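Local coordinates for uncharacterized protein (Ruminococcus gnavus, PDB 4QAN) that is of unknown function but adopts a cystatin-like fold as a divergent member of the NTF2-like superfamily and can bind a magnesium ion, at residues Y33-L38 and I146-G151; E29-M34 and L157-V162; S106-E111 and I183-Q188; R48-D53 and H171-G176. All coordinates share one frame; numbering follows the deposited sequence.

Interaction 1: residues Y33-L38 and I146-G151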
loop_
_atom_site.group_PDB
_atom_site.type_symbol
_atom_site.label_atom_id
_atom_site.label_comp_id
_atom_site.label_asym_id
_atom_site.label_seq_id
_atom_site.Cartn_x
_atom_site.Cartn_y
_atom_site.Cartn_z
ATOM N N TYR A 33 -10.711 20.449 0.472
ATOM C CA TYR A 33 -9.277 20.261 0.295
ATOM C C TYR A 33 -9.055 19.191 -0.760
ATOM O O TYR A 33 -8.269 19.379 -1.685
ATOM C CB TYR A 33 -8.623 19.856 1.625
ATOM C CG TYR A 33 -7.139 19.517 1.532
ATOM C CD1 TYR A 33 -6.708 18.202 1.381
ATOM C CD2 TYR A 33 -6.163 20.516 1.605
ATOM C CE1 TYR A 33 -5.354 17.901 1.306
ATOM C CE2 TYR A 33 -4.802 20.211 1.522
ATOM C CZ TYR A 33 -4.404 18.907 1.372
ATOM O OH TYR A 33 -3.050 18.613 1.281
HETATM N N MSE A 34 -9.765 18.078 -0.640
HETATM C CA MSE A 34 -9.589 16.978 -1.594
HETATM C C MSE A 34 -10.102 17.389 -2.945
HETATM O O MSE A 34 -9.493 17.069 -3.960
HETATM C CB MSE A 34 -10.254 15.717 -1.063
HETATM C CG MSE A 34 -10.052 14.498 -1.949
HETATM SE SE MSE A 34 -8.154 14.019 -2.008
HETATM C CE MSE A 34 -7.923 13.378 -0.164
ATOM N N LEU A 35 -11.218 18.104 -2.979
ATOM C CA LEU A 35 -11.768 18.583 -4.241
ATOM C C LEU A 35 -10.818 19.555 -4.952
ATOM O O LEU A 35 -10.622 19.467 -6.169
ATOM C CB LEU A 35 -13.121 19.238 -4.013
ATOM C CG LEU A 35 -14.241 18.278 -3.610
ATOM C CD1 LEU A 35 -15.447 19.065 -3.122
ATOM C CD2 LEU A 35 -14.630 17.379 -4.768
ATOM N N SER A 36 -10.234 20.481 -4.195
ATOM C CA SER A 36 -9.204 21.377 -4.736
ATOM C C SER A 36 -8.019 20.609 -5.325
ATOM O O SER A 36 -7.544 20.921 -6.419
ATOM C CB SER A 36 -8.673 22.302 -3.652
ATOM O OG SER A 36 -7.541 22.986 -4.140
ATOM N N ALA A 37 -7.527 19.628 -4.578
ATOM C CA ALA A 37 -6.415 18.810 -5.044
ATOM C C ALA A 37 -6.734 18.250 -6.418
ATOM O O ALA A 37 -5.927 18.379 -7.336
ATOM C CB ALA A 37 -6.130 17.683 -4.068
ATOM N N LEU A 38 -7.920 17.648 -6.548
ATOM C CA LEU A 38 -8.378 17.081 -7.815
ATOM C C LEU A 38 -8.484 18.147 -8.892
ATOM O O LEU A 38 -8.124 17.913 -10.038
ATOM C CB LEU A 38 -9.730 16.389 -7.646
ATOM C CG LEU A 38 -9.694 15.092 -6.833
ATOM C CD1 LEU A 38 -11.032 14.809 -6.177
ATOM C CD2 LEU A 38 -9.278 13.908 -7.696
ATOM N N ILE A 146 -21.392 14.524 -2.871
ATOM C CA ILE A 146 -20.817 15.776 -3.347
ATOM C C ILE A 146 -21.299 16.050 -4.766
ATOM O O ILE A 146 -21.126 15.222 -5.651
ATOM C CB ILE A 146 -19.279 15.715 -3.301
ATOM C CG1 ILE A 146 -18.807 15.350 -1.891
ATOM C CG2 ILE A 146 -18.651 17.032 -3.737
ATOM C CD1 ILE A 146 -17.413 14.778 -1.861
ATOM N N TYR A 147 -21.911 17.211 -4.968
ATOM C CA TYR A 147 -22.396 17.610 -6.283
ATOM C C TYR A 147 -21.457 18.658 -6.862
ATOM O O TYR A 147 -21.286 19.737 -6.294
ATOM C CB TYR A 147 -23.837 18.143 -6.196
ATOM C CG TYR A 147 -24.810 17.101 -5.682
ATOM C CD1 TYR A 147 -25.450 16.228 -6.555
ATOM C CD2 TYR A 147 -25.062 16.963 -4.317
ATOM C CE1 TYR A 147 -26.327 15.259 -6.088
ATOM C CE2 TYR A 147 -25.936 15.996 -3.838
ATOM C CZ TYR A 147 -26.567 15.144 -4.728
ATOM O OH TYR A 147 -27.435 14.176 -4.272
ATOM N N VAL A 148 -20.844 18.327 -7.990
ATOM C CA VAL A 148 -19.943 19.243 -8.672
ATOM C C VAL A 148 -20.399 19.480 -10.104
ATOM O O VAL A 148 -21.290 18.792 -10.595
ATOM C CB VAL A 148 -18.495 18.716 -8.672
ATOM C CG1 VAL A 148 -18.027 18.479 -7.241
ATOM C CG2 VAL A 148 -18.362 17.448 -9.513
ATOM N N LYS A 149 -19.770 20.451 -10.764
ATOM C CA LYS A 149 -20.109 20.826 -12.135
ATOM C C LYS A 149 -18.853 21.003 -12.988
ATOM O O LYS A 149 -17.907 21.671 -12.562
ATOM C CB LYS A 149 -20.913 22.121 -12.124
ATOM C CG LYS A 149 -21.110 22.740 -13.496
ATOM C CD LYS A 149 -21.883 24.037 -13.398
ATOM C CE LYS A 149 -22.004 24.702 -14.755
ATOM N NZ LYS A 149 -22.718 26.000 -14.645
ATOM N N CYS A 150 -18.852 20.408 -14.184
ATOM C CA CYS A 150 -17.741 20.553 -15.135
ATOM C C CYS A 150 -18.261 20.864 -16.535
ATOM O O CYS A 150 -18.610 19.957 -17.288
ATOM C CB CYS A 150 -16.883 19.291 -15.163
ATOM S SG CYS A 150 -16.238 18.828 -13.538
ATOM N N GLY A 151 -18.302 22.152 -16.873
ATOM C CA GLY A 151 -18.840 22.616 -18.152
ATOM C C GLY A 151 -20.349 22.722 -18.076
ATOM O O GLY A 151 -20.885 23.487 -17.275
#
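Leu35, on helix 27-39, reaches across to Ile146 and Val148 of strand 140-150 and carries the whole helix side of this contact. The firm part is at Ile146, whose CG2 lies 3.8 Å from Leu35 CD1; the same methyl carbon is 4.2 Å from Leu35 CD2, so both branch ends of the leucine meet one branch of the isoleucine. That branch is presented because Ile146 CG2 stands anti to the backbone N, with CG1 on the other arm (chi1 -55°). The two side chains run past each other in opposite directions, alongside and not end on. Toward Val148 the packing slackens: Leu35 CD2 comes to 4.3 Å from Val148 CG1, although Leu35 and Val148 have the nearest CA atoms, 9.3 Å apart. Beyond Val148 the helix and strand part company, and Cys150 touches Ile109 instead.

The other side of the strand has a different character. Tyr147 and Lys149, which alternate with the buried residues, are partly exposed and rest on Arg156, Arg193 and Met192. On the helix, Ser36 turns to another part of the chain, where its OG bonds with Pro202 O and Lys40 NZ. Leu157, from the next strand, also touches Leu35.

No hydrogen bond spans helix and strand here; the backbone bonds nearby stay within the helix or between strands, as from Ile146 to Leu157. The contact is therefore nondirectional hydrocarbon packing between helix and sheet, made by branched side chains and resting on shape and burial.

Interaction 2: residues E29-M34 and L157-V162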
loop_
_atom_site.group_PDB
_atom_site.type_symbol
_atom_site.label_atom_id
_atom_site.label_comp_id
_atom_site.label_asym_id
_atom_site.label_seq_id
_atom_site.Cartn_x
_atom_site.Cartn_y
_atom_site.Cartn_z
ATOM N N GLU A 29 -14.263 20.818 5.251
ATOM C CA GLU A 29 -12.949 21.344 4.868
ATOM C C GLU A 29 -12.134 20.261 4.202
ATOM O O GLU A 29 -11.568 20.476 3.136
ATOM C CB GLU A 29 -12.167 21.825 6.088
ATOM C CG GLU A 29 -12.811 22.945 6.886
ATOM C CD GLU A 29 -12.111 23.149 8.222
ATOM O OE1 GLU A 29 -11.066 22.484 8.446
ATOM O OE2 GLU A 29 -12.599 23.965 9.041
ATOM N N ALA A 30 -12.078 19.102 4.852
ATOM C CA ALA A 30 -11.365 17.935 4.327
ATOM C C ALA A 30 -11.861 17.534 2.930
ATOM O O ALA A 30 -11.067 17.177 2.057
ATOM C CB ALA A 30 -11.508 16.769 5.292
ATOM N N VAL A 31 -13.174 17.616 2.719
ATOM C CA VAL A 31 -13.773 17.292 1.428
ATOM C C VAL A 31 -13.328 18.288 0.364
ATOM O O VAL A 31 -12.941 17.888 -0.740
ATOM C CB VAL A 31 -15.310 17.291 1.500
ATOM C CG1 VAL A 31 -15.927 17.179 0.106
ATOM C CG2 VAL A 31 -15.798 16.166 2.399
ATOM N N LEU A 32 -13.391 19.576 0.704
ATOM C CA LEU A 32 -13.024 20.638 -0.223
ATOM C C LEU A 32 -11.546 20.573 -0.559
ATOM O O LEU A 32 -11.173 20.632 -1.731
ATOM C CB LEU A 32 -13.360 22.015 0.358
ATOM C CG LEU A 32 -14.846 22.361 0.479
ATOM C CD1 LEU A 32 -15.037 23.703 1.182
ATOM C CD2 LEU A 32 -15.504 22.369 -0.896
ATOM N N TYR A 33 -10.711 20.449 0.472
ATOM C CA TYR A 33 -9.277 20.261 0.295
ATOM C C TYR A 33 -9.055 19.191 -0.760
ATOM O O TYR A 33 -8.269 19.379 -1.685
ATOM C CB TYR A 33 -8.623 19.856 1.625
ATOM C CG TYR A 33 -7.139 19.517 1.532
ATOM C CD1 TYR A 33 -6.708 18.202 1.381
ATOM C CD2 TYR A 33 -6.163 20.516 1.605
ATOM C CE1 TYR A 33 -5.354 17.901 1.306
ATOM C CE2 TYR A 33 -4.802 20.211 1.522
ATOM C CZ TYR A 33 -4.404 18.907 1.372
ATOM O OH TYR A 33 -3.050 18.613 1.281
HETATM N N MSE A 34 -9.765 18.078 -0.640
HETATM C CA MSE A 34 -9.589 16.978 -1.594
HETATM C C MSE A 34 -10.102 17.389 -2.945
HETATM O O MSE A 34 -9.493 17.069 -3.960
HETATM C CB MSE A 34 -10.254 15.717 -1.063
HETATM C CG MSE A 34 -10.052 14.498 -1.949
HETATM SE SE MSE A 34 -8.154 14.019 -2.008
HETATM C CE MSE A 34 -7.923 13.378 -0.164
ATOM N N LEU A 157 -20.490 12.782 -6.408
ATOM C CA LEU A 157 -19.410 11.939 -5.902
ATOM C C LEU A 157 -19.763 11.491 -4.495
ATOM O O LEU A 157 -20.551 12.141 -3.820
ATOM C CB LEU A 157 -18.084 12.694 -5.891
ATOM C CG LEU A 157 -17.745 13.545 -7.118
ATOM C CD1 LEU A 157 -16.658 14.555 -6.785
ATOM C CD2 LEU A 157 -17.319 12.667 -8.278
ATOM N N GLY A 158 -19.184 10.376 -4.061
ATOM C CA GLY A 158 -19.365 9.904 -2.694
ATOM C C GLY A 158 -18.028 9.738 -2.014
ATOM O O GLY A 158 -17.251 8.880 -2.402
ATOM N N PHE A 159 -17.741 10.572 -1.017
ATOM C CA PHE A 159 -16.537 10.397 -0.200
ATOM C C PHE A 159 -16.901 9.859 1.186
ATOM O O PHE A 159 -17.915 10.267 1.788
ATOM C CB PHE A 159 -15.760 11.720 -0.016
ATOM C CG PHE A 159 -15.183 12.313 -1.284
ATOM C CD1 PHE A 159 -15.222 11.643 -2.510
ATOM C CD2 PHE A 159 -14.545 13.547 -1.232
ATOM C CE1 PHE A 159 -14.681 12.208 -3.652
ATOM C CE2 PHE A 159 -13.996 14.118 -2.376
ATOM C CZ PHE A 159 -14.064 13.449 -3.585
ATOM N N THR A 160 -16.057 8.958 1.691
ATOM C CA THR A 160 -16.100 8.545 3.086
ATOM C C THR A 160 -15.028 9.313 3.870
ATOM O O THR A 160 -13.827 9.083 3.704
ATOM C CB THR A 160 -15.875 7.034 3.241
ATOM O OG1 THR A 160 -16.808 6.320 2.421
ATOM C CG2 THR A 160 -16.034 6.610 4.694
ATOM N N ALA A 161 -15.483 10.236 4.708
ATOM C CA ALA A 161 -14.616 11.045 5.557
ATOM C C ALA A 161 -14.553 10.428 6.935
ATOM O O ALA A 161 -15.550 9.904 7.433
ATOM C CB ALA A 161 -15.152 12.460 5.654
ATOM N N VAL A 162 -13.387 10.504 7.562
ATOM C CA VAL A 162 -13.182 9.860 8.858
ATOM C C VAL A 162 -12.553 10.831 9.850
ATOM O O VAL A 162 -11.779 11.698 9.460
ATOM C CB VAL A 162 -12.369 8.548 8.708
ATOM C CG1 VAL A 162 -10.934 8.811 8.266
ATOM C CG2 VAL A 162 -12.403 7.748 9.999
#
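Val31 and Met34, one helical turn apart on helix 27-39, both come against the ring of Phe159 on strand 153-164, meeting neighbouring carbons along one side of it. Val31 CG1 approaches CD2 of Phe159 at 4.1 Å, and CG of Met34 approaches CE2 of Phe159 at 4.0 Å. Each helix side chain passes the ring at a slant, so neither approach is a stack.

The touching valine branch lies anti to the backbone N (chi1 171°). Met34 CG is likewise anti to its own N, and the CB of Met34 points at the strand, but the chain bends twice after CG, and the selenium and terminal methyl of this selenomethionine swing off the ring toward Cys50. It is thus the CG methylene, not the heavy atom, that meets Phe159. The aromatic side chain in turn extends from the strand toward the helix.

Two alanines, Ala30 and Ala161, adjoin the trio. The nearest CA atoms across the contact are those of Val31 and Ala161, 7.5 Å apart, and CB of Ala161 approaches the helix to 5.0 Å without a closer touch. Trp168, of strand 167-172, covers both alanines, while Ile146 of the adjoining strand packs on Val31 and Phe159. Thr160 points to the reverse side of the strand, where its OG1 bonds with Gly176 O.

All three touching side chains are buried and no hydrogen bond joins the segments. Between helix and strand here, an aromatic ring in slanted aliphatic company makes a contact that rests on shape and hydrophobic burial alone.

Interaction 3: residues S106-E111 and I183-Q188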
loop_
_atom_site.group_PDB
_atom_site.type_symbol
_atom_site.label_atom_id
_atom_site.label_comp_id
_atom_site.label_asym_id
_atom_site.label_seq_id
_atom_site.Cartn_x
_atom_site.Cartn_y
_atom_site.Cartn_z
ATOM N N SER A 106 -10.075 11.342 -11.812
ATOM C CA SER A 106 -9.500 12.293 -12.764
ATOM C C SER A 106 -9.785 11.865 -14.201
ATOM O O SER A 106 -9.869 12.703 -15.083
ATOM C CB SER A 106 -7.989 12.435 -12.555
ATOM O OG SER A 106 -7.700 13.150 -11.360
ATOM N N THR A 107 -9.933 10.563 -14.424
ATOM C CA THR A 107 -10.287 10.029 -15.734
ATOM C C THR A 107 -11.793 10.107 -15.948
ATOM O O THR A 107 -12.245 10.585 -16.977
ATOM C CB THR A 107 -9.830 8.561 -15.877
ATOM O OG1 THR A 107 -8.411 8.522 -16.008
ATOM C CG2 THR A 107 -10.454 7.885 -17.102
ATOM N N GLU A 108 -12.561 9.637 -14.971
ATOM C CA GLU A 108 -14.015 9.478 -15.136
ATOM C C GLU A 108 -14.816 10.778 -15.062
ATOM O O GLU A 108 -16.022 10.767 -15.284
ATOM C CB GLU A 108 -14.559 8.476 -14.112
ATOM C CG GLU A 108 -14.093 7.054 -14.354
ATOM C CD GLU A 108 -14.488 6.534 -15.722
ATOM O OE1 GLU A 108 -15.672 6.672 -16.096
ATOM O OE2 GLU A 108 -13.615 5.983 -16.426
ATOM N N ILE A 109 -14.154 11.879 -14.727
ATOM C CA ILE A 109 -14.760 13.201 -14.764
ATOM C C ILE A 109 -13.980 14.035 -15.768
ATOM O O ILE A 109 -12.887 14.517 -15.459
ATOM C CB ILE A 109 -14.709 13.899 -13.401
ATOM C CG1 ILE A 109 -15.348 13.012 -12.335
ATOM C CG2 ILE A 109 -15.409 15.252 -13.477
ATOM C CD1 ILE A 109 -15.088 13.476 -10.915
ATOM N N PRO A 110 -14.534 14.199 -16.983
ATOM C CA PRO A 110 -13.818 14.960 -18.001
ATOM C C PRO A 110 -13.771 16.446 -17.626
ATOM O O PRO A 110 -14.758 16.976 -17.085
ATOM C CB PRO A 110 -14.659 14.727 -19.263
ATOM C CG PRO A 110 -16.049 14.519 -18.752
ATOM C CD PRO A 110 -15.905 13.851 -17.409
ATOM N N GLU A 111 -12.637 17.098 -17.901
ATOM C CA GLU A 111 -12.435 18.504 -17.541
ATOM C C GLU A 111 -12.635 18.689 -16.040
ATOM O O GLU A 111 -13.391 19.560 -15.609
ATOM C CB GLU A 111 -13.399 19.420 -18.305
ATOM C CG GLU A 111 -13.395 19.254 -19.815
ATOM C CD GLU A 111 -14.364 20.211 -20.498
ATOM O OE1 GLU A 111 -15.578 20.169 -20.187
ATOM O OE2 GLU A 111 -13.913 21.009 -21.346
ATOM N N ILE A 183 -16.721 -0.115 -7.248
ATOM C CA ILE A 183 -17.497 1.063 -6.878
ATOM C C ILE A 183 -17.238 2.159 -7.916
ATOM O O ILE A 183 -16.092 2.391 -8.306
ATOM C CB ILE A 183 -17.154 1.575 -5.460
ATOM C CG1 ILE A 183 -17.583 0.551 -4.410
ATOM C CG2 ILE A 183 -17.861 2.896 -5.167
ATOM C CD1 ILE A 183 -16.526 -0.465 -4.110
ATOM N N PRO A 184 -18.301 2.829 -8.381
ATOM C CA PRO A 184 -18.100 3.871 -9.384
ATOM C C PRO A 184 -17.518 5.145 -8.790
ATOM O O PRO A 184 -17.898 5.550 -7.690
ATOM C CB PRO A 184 -19.514 4.139 -9.920
ATOM C CG PRO A 184 -20.374 3.045 -9.386
ATOM C CD PRO A 184 -19.727 2.593 -8.116
ATOM N N ALA A 185 -16.605 5.765 -9.524
ATOM C CA ALA A 185 -16.017 7.037 -9.114
ATOM C C ALA A 185 -17.053 8.144 -9.010
ATOM O O ALA A 185 -16.962 8.990 -8.119
ATOM C CB ALA A 185 -14.928 7.440 -10.088
ATOM N N CYS A 186 -18.037 8.127 -9.912
ATOM C CA CYS A 186 -19.041 9.177 -9.999
ATOM C C CYS A 186 -20.325 8.725 -10.701
ATOM O O CYS A 186 -20.376 7.665 -11.309
ATOM C CB CYS A 186 -18.464 10.365 -10.773
ATOM S SG CYS A 186 -18.219 10.066 -12.541
ATOM N N VAL A 187 -21.369 9.540 -10.602
ATOM C CA VAL A 187 -22.526 9.406 -11.491
ATOM C C VAL A 187 -22.931 10.795 -11.961
ATOM O O VAL A 187 -22.827 11.772 -11.210
ATOM C CB VAL A 187 -23.734 8.672 -10.842
ATOM C CG1 VAL A 187 -23.290 7.382 -10.150
ATOM C CG2 VAL A 187 -24.480 9.575 -9.872
ATOM N N GLN A 188 -23.374 10.877 -13.212
ATOM C CA GLN A 188 -23.799 12.140 -13.794
ATOM C C GLN A 188 -25.256 12.402 -13.430
ATOM O O GLN A 188 -26.083 11.497 -13.491
ATOM C CB GLN A 188 -23.616 12.130 -15.312
ATOM C CG GLN A 188 -23.613 13.527 -15.913
ATOM C CD GLN A 188 -23.569 13.530 -17.428
ATOM O OE1 GLN A 188 -22.920 12.687 -18.044
ATOM N NE2 GLN A 188 -24.253 14.494 -18.037
#
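The backbone O of Glu108, in the last residue of helix 87-108, is the polar atom nearest to the facing loop: SG of Cys186 stands 3.6 Å from it, a close polar approach with no hydrogen bond assigned. The sulfur is brought there by a chi1 of 70°, which places SG between the backbone N and the carbonyl carbon of its own residue. Cys186 SG also meets Ile109 CG1, at 4.1 Å. Ile109 is the first residue to leave helical geometry, and its side chain, starting across the contact, bends in toward the cysteine.

Beside the sulfur, Glu108 CB and Ala185 CB, 4.2 Å apart, make a second, lighter side-chain touch. These two residues also have the nearest CA atoms across the segments, 6.8 Å apart. The glutamate is an exposed residue that contributes its first methylene here, whereas Ala185 and Ile109 are buried; the contact thus passes from exposed Glu108 to buried Ile109 in a single step along the chain.

Several elements surround the contact. Ala185 also packs on Glu104 and Leu105 of the same helix, and Leu157 of strand 153-164 touches both Ile109 and Cys186. Just upstream, Ile183 O accepts a hydrogen bond from Lys174 NZ. Downstream, Val187 pairs with Arg156 through the backbone. The 183-188 segment thus passes beside the C-terminal end of helix 87-108 and leads into the short strand 187-188, which lines up antiparallel with strand 153-164.

Interaction 4: residues R48-D53 and H171-G176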
loop_
_atom_site.group_PDB
_atom_site.type_symbol
_atom_site.label_atom_id
_atom_site.label_comp_id
_atom_site.label_asym_id
_atom_site.label_seq_id
_atom_site.Cartn_x
_atom_site.Cartn_y
_atom_site.Cartn_z
ATOM N N ARG A 48 -1.952 13.950 1.115
ATOM C CA ARG A 48 -1.920 14.519 2.456
ATOM C C ARG A 48 -3.312 14.623 3.096
ATOM O O ARG A 48 -3.430 14.618 4.326
ATOM C CB ARG A 48 -1.261 15.896 2.408
ATOM C CG ARG A 48 0.197 15.839 1.964
ATOM C CD ARG A 48 0.616 17.116 1.254
ATOM N NE ARG A 48 2.049 17.120 0.941
ATOM C CZ ARG A 48 2.994 17.716 1.666
ATOM N NH1 ARG A 48 2.704 18.375 2.788
ATOM N NH2 ARG A 48 4.253 17.652 1.256
ATOM N N GLY A 49 -4.350 14.715 2.264
ATOM C CA GLY A 49 -5.724 14.747 2.731
ATOM C C GLY A 49 -6.369 13.402 2.990
ATOM O O GLY A 49 -7.503 13.349 3.474
ATOM N N CYS A 50 -5.672 12.318 2.639
ATOM C CA CYS A 50 -6.155 10.966 2.878
ATOM C C CYS A 50 -5.725 10.466 4.253
ATOM O O CYS A 50 -4.727 10.919 4.802
ATOM C CB CYS A 50 -5.618 10.011 1.798
ATOM S SG CYS A 50 -6.044 10.468 0.093
ATOM N N ALA A 51 -6.459 9.497 4.791
ATOM C CA ALA A 51 -6.174 8.959 6.124
ATOM C C ALA A 51 -5.178 7.788 6.056
ATOM O O ALA A 51 -5.487 6.682 6.493
ATOM C CB ALA A 51 -7.470 8.519 6.793
ATOM N N ILE A 52 -3.978 8.045 5.535
ATOM C CA ILE A 52 -2.987 6.996 5.351
ATOM C C ILE A 52 -2.437 6.472 6.696
ATOM O O ILE A 52 -2.531 5.268 6.970
ATOM C CB ILE A 52 -1.846 7.421 4.393
ATOM C CG1 ILE A 52 -2.415 7.676 2.990
ATOM C CG2 ILE A 52 -0.799 6.319 4.301
ATOM C CD1 ILE A 52 -1.498 8.425 2.042
ATOM N N ASP A 53 -1.857 7.353 7.508
ATOM C CA ASP A 53 -1.265 6.932 8.785
ATOM C C ASP A 53 -2.331 6.555 9.820
ATOM O O ASP A 53 -2.145 5.637 10.607
ATOM C CB ASP A 53 -0.357 8.020 9.367
ATOM C CG ASP A 53 0.874 8.282 8.525
ATOM O OD1 ASP A 53 1.365 7.363 7.842
ATOM O OD2 ASP A 53 1.361 9.430 8.556
ATOM N N HIS A 171 -11.163 8.998 4.094
ATOM C CA HIS A 171 -10.823 7.572 4.066
ATOM C C HIS A 171 -10.946 7.001 2.662
ATOM O O HIS A 171 -10.174 6.111 2.269
ATOM C CB HIS A 171 -11.737 6.764 4.991
ATOM C CG HIS A 171 -11.508 5.292 4.899
ATOM N ND1 HIS A 171 -10.334 4.702 5.314
ATOM C CD2 HIS A 171 -12.270 4.300 4.390
ATOM C CE1 HIS A 171 -10.390 3.403 5.087
ATOM N NE2 HIS A 171 -11.556 3.133 4.526
ATOM N N SER A 172 -11.946 7.465 1.921
ATOM C CA SER A 172 -12.143 7.006 0.554
ATOM C C SER A 172 -12.778 8.073 -0.304
ATOM O O SER A 172 -13.628 8.827 0.166
ATOM C CB SER A 172 -12.998 5.745 0.532
ATOM O OG SER A 172 -13.025 5.165 -0.760
ATOM N N LEU A 173 -12.341 8.135 -1.558
ATOM C CA LEU A 173 -12.879 9.067 -2.558
ATOM C C LEU A 173 -14.077 8.455 -3.280
ATOM O O LEU A 173 -14.630 9.055 -4.200
ATOM C CB LEU A 173 -11.801 9.424 -3.591
ATOM C CG LEU A 173 -10.840 10.545 -3.198
ATOM C CD1 LEU A 173 -9.798 10.084 -2.182
ATOM C CD2 LEU A 173 -10.175 11.083 -4.454
ATOM N N LYS A 174 -14.413 7.229 -2.882
ATOM C CA LYS A 174 -15.581 6.516 -3.350
ATOM C C LYS A 174 -16.302 5.897 -2.148
ATOM O O LYS A 174 -15.688 5.555 -1.137
ATOM C CB LYS A 174 -15.159 5.447 -4.350
ATOM C CG LYS A 174 -14.430 6.041 -5.542
ATOM C CD LYS A 174 -14.336 5.064 -6.701
ATOM C CE LYS A 174 -13.318 3.976 -6.452
ATOM N NZ LYS A 174 -13.536 2.843 -7.383
ATOM N N GLU A 175 -17.611 5.766 -2.276
ATOM C CA GLU A 175 -18.497 5.296 -1.206
ATOM C C GLU A 175 -17.958 4.044 -0.526
ATOM O O GLU A 175 -17.393 3.184 -1.178
ATOM C CB GLU A 175 -19.853 4.975 -1.823
ATOM C CG GLU A 175 -21.038 5.113 -0.902
ATOM C CD GLU A 175 -22.337 4.960 -1.673
ATOM O OE1 GLU A 175 -22.525 3.884 -2.282
ATOM O OE2 GLU A 175 -23.147 5.913 -1.683
ATOM N N GLY A 176 -18.142 3.947 0.786
ATOM C CA GLY A 176 -17.740 2.768 1.545
ATOM C C GLY A 176 -16.278 2.788 1.955
ATOM O O GLY A 176 -15.677 3.854 2.126
#
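Cys50 and Leu173 meet through torsions that turn their ends to each other: chi1 of -58° sets Cys50 SG anti to its carbonyl carbon, and in Leu173 a chi2 of 76° folds the branch carbons round from a CA-CB bond that starts off across the contact. SG of Cys50 then lies 4.4 Å from CD1 of Leu173, a light apolar touch. The second touch is against backbone: CB of Ala51 is 4.4 Å from CA of His171, whose CB points away from the 48-53 segment. Their CA atoms, 5.3 Å apart, mark where the two segments run closest.

Both segments carry local turns. Ala51 centres an inverse gamma turn, with a weak bond of 3.1 Å from Ile52 N to Cys50 O, and is also the N-cap residue of helix 52-58. In 171-176, Ser172 OG donates to Lys174 O at 2.7 Å, lying in the carbonyl plane on a lone pair with a C=O...OG angle of 130°. This bond closes the turn just after the corner at His171, and Gln101 NE2 holds the same hydroxyl oxygen from helix 87-108.

Around them, Gly49 and Ala51 bond through the backbone with Ile170, and Tyr98 OH reaches His171 O. Phe159 and Met34 cover Leu173 and Cys50 respectively.

His171 and Ser172 both face Thr160, which makes this a classic beta bulge at the end of strand 167-172. The loop before helix 52-58 lies against that bulged strand end, where the chain turns out of the antiparallel sheet, consistent with the protein's cystatin-like fold.

In the fold
Interactions 1 and 2 start from the same helix 27-39 and reach neighbouring strands of one antiparallel sheet; both are buried and wholly apolar, aliphatic in the first and aromatic-aliphatic in the second. Interaction 4, about 8 Å from interaction 2 between centres, is also buried but lies where strand 167-172 ends, so backbone turns and a serine bond accompany its slight packing. Interaction 3 is the most exposed of the four, partly buried at the end of helix 87-108. Leu157 CD2 ties it to interaction 2, 3.5 Å from Ile109 CD1, while Lys174 links it with interaction 4. Across the segments all four contacts are apolar or weak; 3 and 4 differ in having side-chain hydrogen bonds close by.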